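Ferric-siderophore receptor protein (Streptomyces coelicolor, PDB 2X4L) probably binds ferric siderophores outside the cytoplasmic membrane and delivers them for uptake, as a solute-binding protein of an iron transport system. Local coordinates at residues Ala180-Ala185 and Lys306-Leu311; Ala187-Ala192 and Asn313-Ile318; Val220-Phe225 and Ile294-Glu299. One frame throughout, in Å; residues are numbered along the deposited sequence.

Interaction 1. Residues Ala180-Ala185 and Lys306-Leu311; sequences AAFDKA and KCTPLL
Where Phe182 and Leu311 meet, chi1 175° sets Phe182 CG anti to its backbone N, and chi1 -62° sets Leu311 CG anti to its carbonyl carbon. Leu311 CD1 lies over one face of the ring in a CH-pi contact, 3.9 Å from the Phe182 ring centroid and displaced toward the rim. The nearest ring atom is Phe182 CE1, 3.5 Å from Leu311 CD1. The same CE1 also touches Cys307 CB at 3.8 Å, so residues one turn apart on 306-311 meet the ring at its edge and over its face. Thr308 fits against the backbone at the root of the phenylalanine, its OG1 3.2 Å from Phe182 CA. That hydroxyl makes no hydrogen bond across the contact; its polar partner is the carbonyl of Tyr304 in its own helix. The other branch, CG2, turns to the alanines, reaching Ala185 CB at 3.9 Å and the carbonyl oxygen of Ala181. Ala185 CB packs in turn on Leu311 CB at 3.6 Å. The two helices run nearly parallel, their segment axes 8.6 Å apart and inclined by 15°. In the class III solute-binding fold, a long helix joins the two lobes; helix 173-195 fits that role, and here helix 304-320, near the end of the chain, packs along it. The latter is kinked within this segment: Pro309 has no N-H, and Leu310 N makes a weak bond to Cys307 O in place of the regular one to the preceding turn. Around the contact, Tyr304 meets the Phe182 ring edge-to-face, Leu156 of helix 153-165 touches both Phe182 and Cys307, and Tyr224 and Phe225 of helix 220-227 pack on Leu311.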
loop_
_atom_site.group_PDB
_atom_site.type_symbol
_atom_site.label_atom_id
_atom_site.label_comp_id
_atom_site.label_asym_id
_atom_site.label_seq_id
_atom_site.Cartn_x
_atom_site.Cartn_y
_atom_site.Cartn_z
ATOM N N ALA A 180 5.760 0.453 -18.809
ATOM C CA ALA A 180 4.997 -0.107 -19.913
ATOM C C ALA A 180 4.213 -1.304 -19.411
ATOM O O ALA A 180 3.046 -1.474 -19.855
ATOM C CB ALA A 180 5.981 -0.556 -21.004
ATOM N N ALA A 181 4.806 -2.130 -18.503
ATOM C CA ALA A 181 4.091 -3.311 -18.026
ATOM C C ALA A 181 2.900 -2.848 -17.154
ATOM O O ALA A 181 1.808 -3.450 -17.217
ATOM C CB ALA A 181 5.023 -4.241 -17.241
ATOM N N PHE A 182 3.055 -1.774 -16.382
ATOM C CA PHE A 182 1.952 -1.291 -15.560
ATOM C C PHE A 182 0.872 -0.795 -16.521
ATOM O O PHE A 182 -0.304 -1.099 -16.266
ATOM C CB PHE A 182 2.456 -0.125 -14.752
ATOM C CG PHE A 182 1.400 0.565 -13.936
ATOM C CD1 PHE A 182 1.109 0.188 -12.648
ATOM C CD2 PHE A 182 0.765 1.663 -14.483
ATOM C CE1 PHE A 182 0.103 0.833 -11.929
ATOM C CE2 PHE A 182 -0.184 2.354 -13.794
ATOM C CZ PHE A 182 -0.522 1.994 -12.475
ATOM N N ASP A 183 1.228 -0.058 -17.597
ATOM C CA ASP A 183 0.161 0.471 -18.452
ATOM C C ASP A 183 -0.576 -0.678 -19.120
ATOM O O ASP A 183 -1.830 -0.600 -19.318
ATOM C CB ASP A 183 0.778 1.380 -19.511
ATOM C CG ASP A 183 1.254 2.744 -18.949
ATOM O OD1 ASP A 183 0.911 3.099 -17.825
ATOM O OD2 ASP A 183 2.004 3.422 -19.699
ATOM N N LYS A 184 0.158 -1.753 -19.468
ATOM C CA LYS A 184 -0.433 -2.940 -20.078
ATOM C C LYS A 184 -1.410 -3.613 -19.083
ATOM O O LYS A 184 -2.528 -4.045 -19.497
ATOM C CB LYS A 184 0.674 -3.880 -20.607
ATOM C CG LYS A 184 0.067 -5.109 -21.203
ATOM C CD LYS A 184 1.192 -5.955 -21.810
ATOM C CE LYS A 184 0.677 -7.217 -22.510
ATOM N NZ LYS A 184 1.864 -7.877 -23.271
ATOM N N ALA A 185 -1.013 -3.723 -17.829
ATOM C CA ALA A 185 -1.860 -4.377 -16.843
ATOM C C ALA A 185 -3.052 -3.509 -16.550
ATOM O O ALA A 185 -4.126 -4.064 -16.251
ATOM C CB ALA A 185 -1.064 -4.610 -15.542
ATOM N N LYS A 306 6.011 -2.932 -8.442
ATOM C CA LYS A 306 5.159 -3.559 -7.422
ATOM C C LYS A 306 3.685 -3.302 -7.501
ATOM O O LYS A 306 2.870 -3.965 -6.841
ATOM C CB LYS A 306 5.655 -3.154 -6.023
ATOM C CG LYS A 306 7.036 -3.647 -5.680
ATOM C CD LYS A 306 7.106 -5.151 -5.585
ATOM C CE LYS A 306 8.568 -5.640 -5.372
ATOM N NZ LYS A 306 9.473 -5.251 -6.552
ATOM N N CYS A 307 3.291 -2.362 -8.349
ATOM C CA CYS A 307 1.836 -2.150 -8.550
ATOM C C CYS A 307 1.271 -2.902 -9.748
ATOM O O CYS A 307 0.080 -3.120 -9.864
ATOM C CB CYS A 307 1.564 -0.636 -8.772
ATOM S SG CYS A 307 1.664 0.217 -7.101
ATOM N N THR A 308 2.122 -3.259 -10.700
ATOM C CA THR A 308 1.719 -4.077 -11.859
ATOM C C THR A 308 1.013 -5.337 -11.417
ATOM O O THR A 308 -0.090 -5.687 -11.913
ATOM C CB THR A 308 2.865 -4.345 -12.827
ATOM O OG1 THR A 308 3.312 -3.089 -13.315
ATOM C CG2 THR A 308 2.471 -5.207 -14.078
ATOM N N PRO A 309 1.533 -6.087 -10.379
ATOM C CA PRO A 309 0.832 -7.310 -9.994
ATOM C C PRO A 309 -0.537 -7.034 -9.387
ATOM O O PRO A 309 -1.434 -7.867 -9.396
ATOM C CB PRO A 309 1.814 -7.997 -9.008
ATOM C CG PRO A 309 3.108 -7.472 -9.353
ATOM C CD PRO A 309 2.925 -6.057 -9.869
ATOM N N LEU A 310 -0.707 -5.858 -8.784
ATOM C CA LEU A 310 -1.988 -5.585 -8.177
ATOM C C LEU A 310 -3.061 -5.531 -9.302
ATOM O O LEU A 310 -4.184 -6.056 -9.115
ATOM C CB LEU A 310 -1.991 -4.241 -7.430
ATOM C CG LEU A 310 -0.909 -4.014 -6.388
ATOM C CD1 LEU A 310 -1.071 -2.661 -5.733
ATOM C CD2 LEU A 310 -0.910 -5.199 -5.347
ATOM N N LEU A 311 -2.681 -4.900 -10.440
ATOM C CA LEU A 311 -3.596 -4.877 -11.590
ATOM C C LEU A 311 -3.783 -6.247 -12.246
ATOM O O LEU A 311 -4.915 -6.689 -12.455
ATOM C CB LEU A 311 -3.094 -3.837 -12.630
ATOM C CG LEU A 311 -3.038 -2.424 -12.143
ATOM C CD1 LEU A 311 -2.142 -1.664 -13.071
ATOM C CD2 LEU A 311 -4.428 -1.856 -12.120
#

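Interaction 2. Residues Ala187-Ala192 and Asn313-Ile318; sequences ARLRAA and NLAEAI
Arg188 reaches across to the helix of Ala315 and Glu316 with its chain extended from CG to NE, CG being anti to the backbone N (chi1 176°). Its CG, CD and NE all pass close to Ala315 CB, the NE at 3.6 Å. Farther out, Glu316 N lies over one face of the guanidinium, and NH2 comes to 3.5 Å from Glu316 CB. The Glu316 chain is extended too and points the same way as the arginine, but their charged ends do not touch: a water bridges them, accepting from Arg188 NH2 and donating to Glu316 OE2. Direct salt bridges to the guanidinium come instead from Glu319, at NE, and Asp312, at NH1. On the apolar side, Leu189 has CG anti to its backbone N, and its chi2 of 58° places CD1 against Leu314 CG, Ala315 and Ile318, 3.6 Å from Ala315 N and 3.9 Å from Ile318 CD1. Ile318 directs CG2 to 3.6 Å from Ala192 O, while Ala192 CB lies 3.9 Å from Ala315 O. No direct hydrogen bond spans the segments. The result is a near-parallel helix pair crossing at 24°, with Leu189 facing Ala315 at the closest CA approach, joining the probable interlobe helix 173-195 of the solute-binding fold to helix 304-320.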
loop_
_atom_site.group_PDB
_atom_site.type_symbol
_atom_site.label_atom_id
_atom_site.label_comp_id
_atom_site.label_asym_id
_atom_site.label_seq_id
_atom_site.Cartn_x
_atom_site.Cartn_y
_atom_site.Cartn_z
ATOM N N ALA A 187 -4.579 -1.570 -18.799
ATOM C CA ALA A 187 -5.515 -1.853 -19.907
ATOM C C ALA A 187 -6.128 -3.250 -19.764
ATOM O O ALA A 187 -7.300 -3.428 -20.143
ATOM C CB ALA A 187 -4.772 -1.731 -21.223
ATOM N N ARG A 188 -5.355 -4.218 -19.259
ATOM C CA ARG A 188 -5.892 -5.554 -19.075
ATOM C C ARG A 188 -7.031 -5.502 -18.045
ATOM O O ARG A 188 -8.110 -6.092 -18.303
ATOM C CB ARG A 188 -4.782 -6.456 -18.532
ATOM C CG ARG A 188 -5.283 -7.903 -18.215
ATOM C CD ARG A 188 -4.188 -8.717 -17.446
ATOM N NE ARG A 188 -4.780 -10.010 -17.133
ATOM C CZ ARG A 188 -4.073 -10.940 -16.498
ATOM N NH1 ARG A 188 -2.802 -10.663 -16.160
ATOM N NH2 ARG A 188 -4.580 -12.168 -16.261
ATOM N N LEU A 189 -6.901 -4.770 -16.936
ATOM C CA LEU A 189 -8.001 -4.722 -15.932
ATOM C C LEU A 189 -9.167 -3.969 -16.503
ATOM O O LEU A 189 -10.298 -4.386 -16.306
ATOM C CB LEU A 189 -7.460 -4.033 -14.668
ATOM C CG LEU A 189 -8.508 -3.892 -13.565
ATOM C CD1 LEU A 189 -9.121 -5.324 -13.130
ATOM C CD2 LEU A 189 -7.827 -3.223 -12.381
ATOM N N ARG A 190 -8.908 -2.931 -17.290
ATOM C CA ARG A 190 -10.042 -2.231 -17.926
ATOM C C ARG A 190 -10.825 -3.144 -18.815
ATOM O O ARG A 190 -12.087 -3.122 -18.788
ATOM C CB ARG A 190 -9.584 -0.999 -18.728
ATOM C CG ARG A 190 -10.714 -0.180 -19.292
ATOM C CD ARG A 190 -10.235 1.004 -20.144
ATOM N NE ARG A 190 -9.450 1.970 -19.382
ATOM C CZ ARG A 190 -8.119 2.170 -19.450
ATOM N NH1 ARG A 190 -7.311 1.437 -20.235
ATOM N NH2 ARG A 190 -7.550 3.154 -18.735
ATOM N N ALA A 191 -10.093 -3.951 -19.596
ATOM C CA ALA A 191 -10.769 -4.917 -20.519
ATOM C C ALA A 191 -11.526 -5.983 -19.722
ATOM O O ALA A 191 -12.637 -6.325 -20.087
ATOM C CB ALA A 191 -9.708 -5.596 -21.447
ATOM N N ALA A 192 -10.891 -6.474 -18.648
ATOM C CA ALA A 192 -11.522 -7.546 -17.872
ATOM C C ALA A 192 -12.864 -6.997 -17.294
ATOM O O ALA A 192 -13.859 -7.687 -17.225
ATOM C CB ALA A 192 -10.596 -8.005 -16.785
ATOM N N ASN A 313 -3.303 -9.185 -10.879
ATOM C CA ASN A 313 -3.962 -10.216 -10.046
ATOM C C ASN A 313 -5.475 -10.003 -10.053
ATOM O O ASN A 313 -6.269 -10.963 -10.101
ATOM C CB ASN A 313 -3.491 -10.152 -8.590
ATOM C CG ASN A 313 -2.104 -10.639 -8.426
ATOM O OD1 ASN A 313 -1.511 -11.288 -9.320
ATOM N ND2 ASN A 313 -1.552 -10.263 -7.258
ATOM N N LEU A 314 -5.893 -8.758 -9.965
ATOM C CA LEU A 314 -7.325 -8.449 -9.959
ATOM C C LEU A 314 -7.962 -8.705 -11.342
ATOM O O LEU A 314 -9.055 -9.271 -11.422
ATOM C CB LEU A 314 -7.551 -6.979 -9.474
ATOM C CG LEU A 314 -9.042 -6.589 -9.449
ATOM C CD1 LEU A 314 -9.899 -7.504 -8.535
ATOM C CD2 LEU A 314 -9.139 -5.215 -8.868
ATOM N N ALA A 315 -7.240 -8.284 -12.413
ATOM C CA ALA A 315 -7.724 -8.692 -13.721
ATOM C C ALA A 315 -7.924 -10.217 -13.890
ATOM O O ALA A 315 -8.960 -10.659 -14.379
ATOM C CB ALA A 315 -6.802 -8.182 -14.840
ATOM N N GLU A 316 -6.919 -10.986 -13.477
ATOM C CA GLU A 316 -6.993 -12.438 -13.572
ATOM C C GLU A 316 -8.213 -12.975 -12.804
ATOM O O GLU A 316 -8.918 -13.859 -13.296
ATOM C CB GLU A 316 -5.691 -13.046 -13.033
ATOM C CG GLU A 316 -5.698 -14.576 -13.064
ATOM C CD GLU A 316 -4.426 -15.120 -12.500
ATOM O OE1 GLU A 316 -3.966 -14.767 -11.400
ATOM O OE2 GLU A 316 -3.815 -15.910 -13.212
ATOM N N ALA A 317 -8.450 -12.468 -11.598
ATOM C CA ALA A 317 -9.514 -12.956 -10.807
ATOM C C ALA A 317 -10.857 -12.656 -11.503
ATOM O O ALA A 317 -11.717 -13.520 -11.629
ATOM C CB ALA A 317 -9.477 -12.299 -9.385
ATOM N N ILE A 318 -10.966 -11.433 -12.054
ATOM C CA ILE A 318 -12.229 -11.071 -12.723
ATOM C C ILE A 318 -12.431 -11.856 -14.007
ATOM O O ILE A 318 -13.534 -12.321 -14.295
ATOM C CB ILE A 318 -12.244 -9.531 -12.981
ATOM C CG1 ILE A 318 -12.398 -8.808 -11.597
ATOM C CG2 ILE A 318 -13.473 -9.108 -13.886
ATOM C CD1 ILE A 318 -12.205 -7.270 -11.774
HETATM O O HOH W 1 -3.062 -14.549 -15.611
#

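Interaction 3. Residues Val220-Phe225 and Ile294-Glu299; sequences VDLEYF and IARSPE
Asp221 and Arg296 form a two-pronged salt bridge in which each carboxylate oxygen receives its own N-H. Arg296 NE donates to Asp221 OD2 at 2.9 Å, almost straight at 176°, and Arg296 NH2 donates to Asp221 OD1 at 2.8 Å. Both oxygens use their syn lone pairs, and the carboxylate and guanidinium are nearly coplanar, 12° apart. Asp221 CG stands between its backbone N and carbonyl carbon (chi1 62°), and the arginine chain reaches it extended from CG to NE. OD2 has a second donor in a water, which also accepts from Ser297 N at 2.9 Å and so ties the carboxylate to the backbone just past the strand. Arg296 NH2 also has a weak bond to Ser219 OG, and NH1 one to Ser214 OG. In this two-lobed solute-binding fold the salt bridge joins the first turn of helix 220-227 to the end of strand 293-296, an outer strand of the six-stranded mixed sheet. The guanidinium is sandwiched between apolar groups: Leu222 CD1 lies over the centre of one face, 3.6 Å from Arg296 CZ, and Pro298 CB lies over the opposite face. The paired bonds keep the buried guanidinium edge-on to the carboxylate and in nearly the same plane. Ser297 OG finds its partner in Asp267.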
loop_
_atom_site.group_PDB
_atom_site.type_symbol
_atom_site.label_atom_id
_atom_site.label_comp_id
_atom_site.label_asym_id
_atom_site.label_seq_id
_atom_site.Cartn_x
_atom_site.Cartn_y
_atom_site.Cartn_z
ATOM N N VAL A 220 -5.987 4.547 -2.525
ATOM C CA VAL A 220 -5.392 4.820 -3.874
ATOM C C VAL A 220 -5.597 3.682 -4.830
ATOM O O VAL A 220 -5.797 3.878 -6.050
ATOM C CB VAL A 220 -3.902 5.278 -3.784
ATOM C CG1 VAL A 220 -3.931 6.638 -3.050
ATOM C CG2 VAL A 220 -3.050 4.253 -3.137
ATOM N N ASP A 221 -5.476 2.454 -4.337
ATOM C CA ASP A 221 -5.663 1.275 -5.198
ATOM C C ASP A 221 -7.100 1.170 -5.649
ATOM O O ASP A 221 -7.380 1.050 -6.865
ATOM C CB ASP A 221 -5.104 -0.014 -4.582
ATOM C CG ASP A 221 -5.793 -0.383 -3.267
ATOM O OD1 ASP A 221 -6.198 0.539 -2.504
ATOM O OD2 ASP A 221 -5.890 -1.616 -3.049
ATOM N N LEU A 222 -8.018 1.157 -4.685
ATOM C CA LEU A 222 -9.428 0.957 -5.016
ATOM C C LEU A 222 -9.969 2.052 -5.884
ATOM O O LEU A 222 -10.768 1.786 -6.749
ATOM C CB LEU A 222 -10.281 0.738 -3.762
ATOM C CG LEU A 222 -9.790 -0.342 -2.834
ATOM C CD1 LEU A 222 -10.789 -0.448 -1.638
ATOM C CD2 LEU A 222 -9.660 -1.689 -3.574
ATOM N N GLU A 223 -9.560 3.329 -5.652
ATOM C CA GLU A 223 -10.087 4.424 -6.480
ATOM C C GLU A 223 -9.624 4.203 -7.902
ATOM O O GLU A 223 -10.413 4.453 -8.874
ATOM C CB GLU A 223 -9.579 5.804 -5.969
ATOM C CG GLU A 223 -10.364 6.279 -4.768
ATOM C CD GLU A 223 -10.193 7.762 -4.580
ATOM O OE1 GLU A 223 -9.774 8.480 -5.585
ATOM O OE2 GLU A 223 -10.492 8.260 -3.437
ATOM N N TYR A 224 -8.394 3.707 -8.095
ATOM C CA TYR A 224 -7.908 3.510 -9.455
ATOM C C TYR A 224 -8.651 2.301 -10.111
ATOM O O TYR A 224 -9.117 2.416 -11.255
ATOM C CB TYR A 224 -6.381 3.262 -9.448
ATOM C CG TYR A 224 -5.775 3.143 -10.806
ATOM C CD1 TYR A 224 -6.019 4.053 -11.777
ATOM C CD2 TYR A 224 -4.821 2.101 -11.086
ATOM C CE1 TYR A 224 -5.375 4.005 -13.009
ATOM C CE2 TYR A 224 -4.279 2.014 -12.356
ATOM C CZ TYR A 224 -4.471 2.989 -13.266
ATOM O OH TYR A 224 -3.875 3.007 -14.598
ATOM N N PHE A 225 -8.756 1.210 -9.381
ATOM C CA PHE A 225 -9.458 0.013 -9.917
ATOM C C PHE A 225 -10.912 0.397 -10.305
ATOM O O PHE A 225 -11.430 -0.007 -11.376
ATOM C CB PHE A 225 -9.510 -1.144 -8.882
ATOM C CG PHE A 225 -8.177 -1.624 -8.425
ATOM C CD1 PHE A 225 -7.037 -1.484 -9.185
ATOM C CD2 PHE A 225 -8.124 -2.228 -7.163
ATOM C CE1 PHE A 225 -5.765 -1.939 -8.702
ATOM C CE2 PHE A 225 -6.931 -2.687 -6.643
ATOM C CZ PHE A 225 -5.774 -2.583 -7.402
ATOM N N ILE A 294 -8.383 -13.349 -3.520
ATOM C CA ILE A 294 -7.007 -12.998 -3.737
ATOM C C ILE A 294 -6.528 -12.001 -2.777
ATOM O O ILE A 294 -7.328 -11.487 -1.952
ATOM C CB ILE A 294 -6.805 -12.450 -5.183
ATOM C CG1 ILE A 294 -7.596 -11.181 -5.460
ATOM C CG2 ILE A 294 -7.069 -13.578 -6.235
ATOM C CD1 ILE A 294 -7.048 -10.398 -6.730
ATOM N N ALA A 295 -5.282 -11.533 -2.856
ATOM C CA ALA A 295 -4.798 -10.448 -1.993
ATOM C C ALA A 295 -5.195 -9.079 -2.504
ATOM O O ALA A 295 -5.372 -8.869 -3.715
ATOM C CB ALA A 295 -3.267 -10.544 -1.907
ATOM N N ARG A 296 -5.337 -8.165 -1.550
ATOM C CA ARG A 296 -5.333 -6.770 -1.787
ATOM C C ARG A 296 -4.121 -6.187 -1.027
ATOM O O ARG A 296 -3.909 -6.624 0.118
ATOM C CB ARG A 296 -6.575 -6.094 -1.170
ATOM C CG ARG A 296 -6.543 -4.541 -1.376
ATOM C CD ARG A 296 -7.695 -3.800 -0.639
ATOM N NE ARG A 296 -7.427 -2.388 -0.776
ATOM C CZ ARG A 296 -7.864 -1.476 0.092
ATOM N NH1 ARG A 296 -8.589 -1.835 1.193
ATOM N NH2 ARG A 296 -7.436 -0.200 -0.073
ATOM N N SER A 297 -3.440 -5.180 -1.608
ATOM C CA SER A 297 -2.409 -4.449 -0.855
ATOM C C SER A 297 -2.933 -3.049 -0.538
ATOM O O SER A 297 -2.840 -2.140 -1.386
ATOM C CB SER A 297 -1.141 -4.372 -1.716
ATOM O OG SER A 297 -0.587 -5.648 -1.881
ATOM N N PRO A 298 -3.535 -2.837 0.664
ATOM C CA PRO A 298 -4.077 -1.497 0.929
ATOM C C PRO A 298 -2.968 -0.454 1.071
ATOM O O PRO A 298 -3.250 0.708 1.036
ATOM C CB PRO A 298 -4.852 -1.649 2.271
ATOM C CG PRO A 298 -5.070 -3.166 2.330
ATOM C CD PRO A 298 -3.774 -3.772 1.769
ATOM N N GLU A 299 -1.718 -0.910 1.233
ATOM C CA GLU A 299 -0.534 0.011 1.171
ATOM C C GLU A 299 0.314 -0.434 -0.020
ATOM O O GLU A 299 1.345 -1.124 0.155
ATOM C CB GLU A 299 0.300 -0.094 2.426
ATOM C CG GLU A 299 -0.511 0.451 3.641
ATOM C CD GLU A 299 0.340 0.570 4.875
ATOM O OE1 GLU A 299 1.459 1.118 4.807
ATOM O OE2 GLU A 299 -0.100 0.056 5.947
HETATM O O HOH W 2 -4.366 -4.117 -4.122
#

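Interactions 1 and 2 are successive parts of one interface between helices 173-195 and 304-320, their centres 10 Å apart. Interaction 3 lies 12 and 13 Å from them and nearer the centre of the molecule, where helix 220-227 meets strand 293-296. Along the chain, 180-185 and 187-192 come first, then both segments of interaction 3, then 306-311 and 313-318; strand 293-296 leads on to helix 304-320. Phe225, on the helix of interaction 3, packs on Leu311 of interaction 1 and on Leu189 and Leu314 of interaction 2, and Leu310 packs on Ser297. Helix 173-195, which probably runs between the lobes, is thus joined through helix 304-320 to helix 220-227 and strand 293-296.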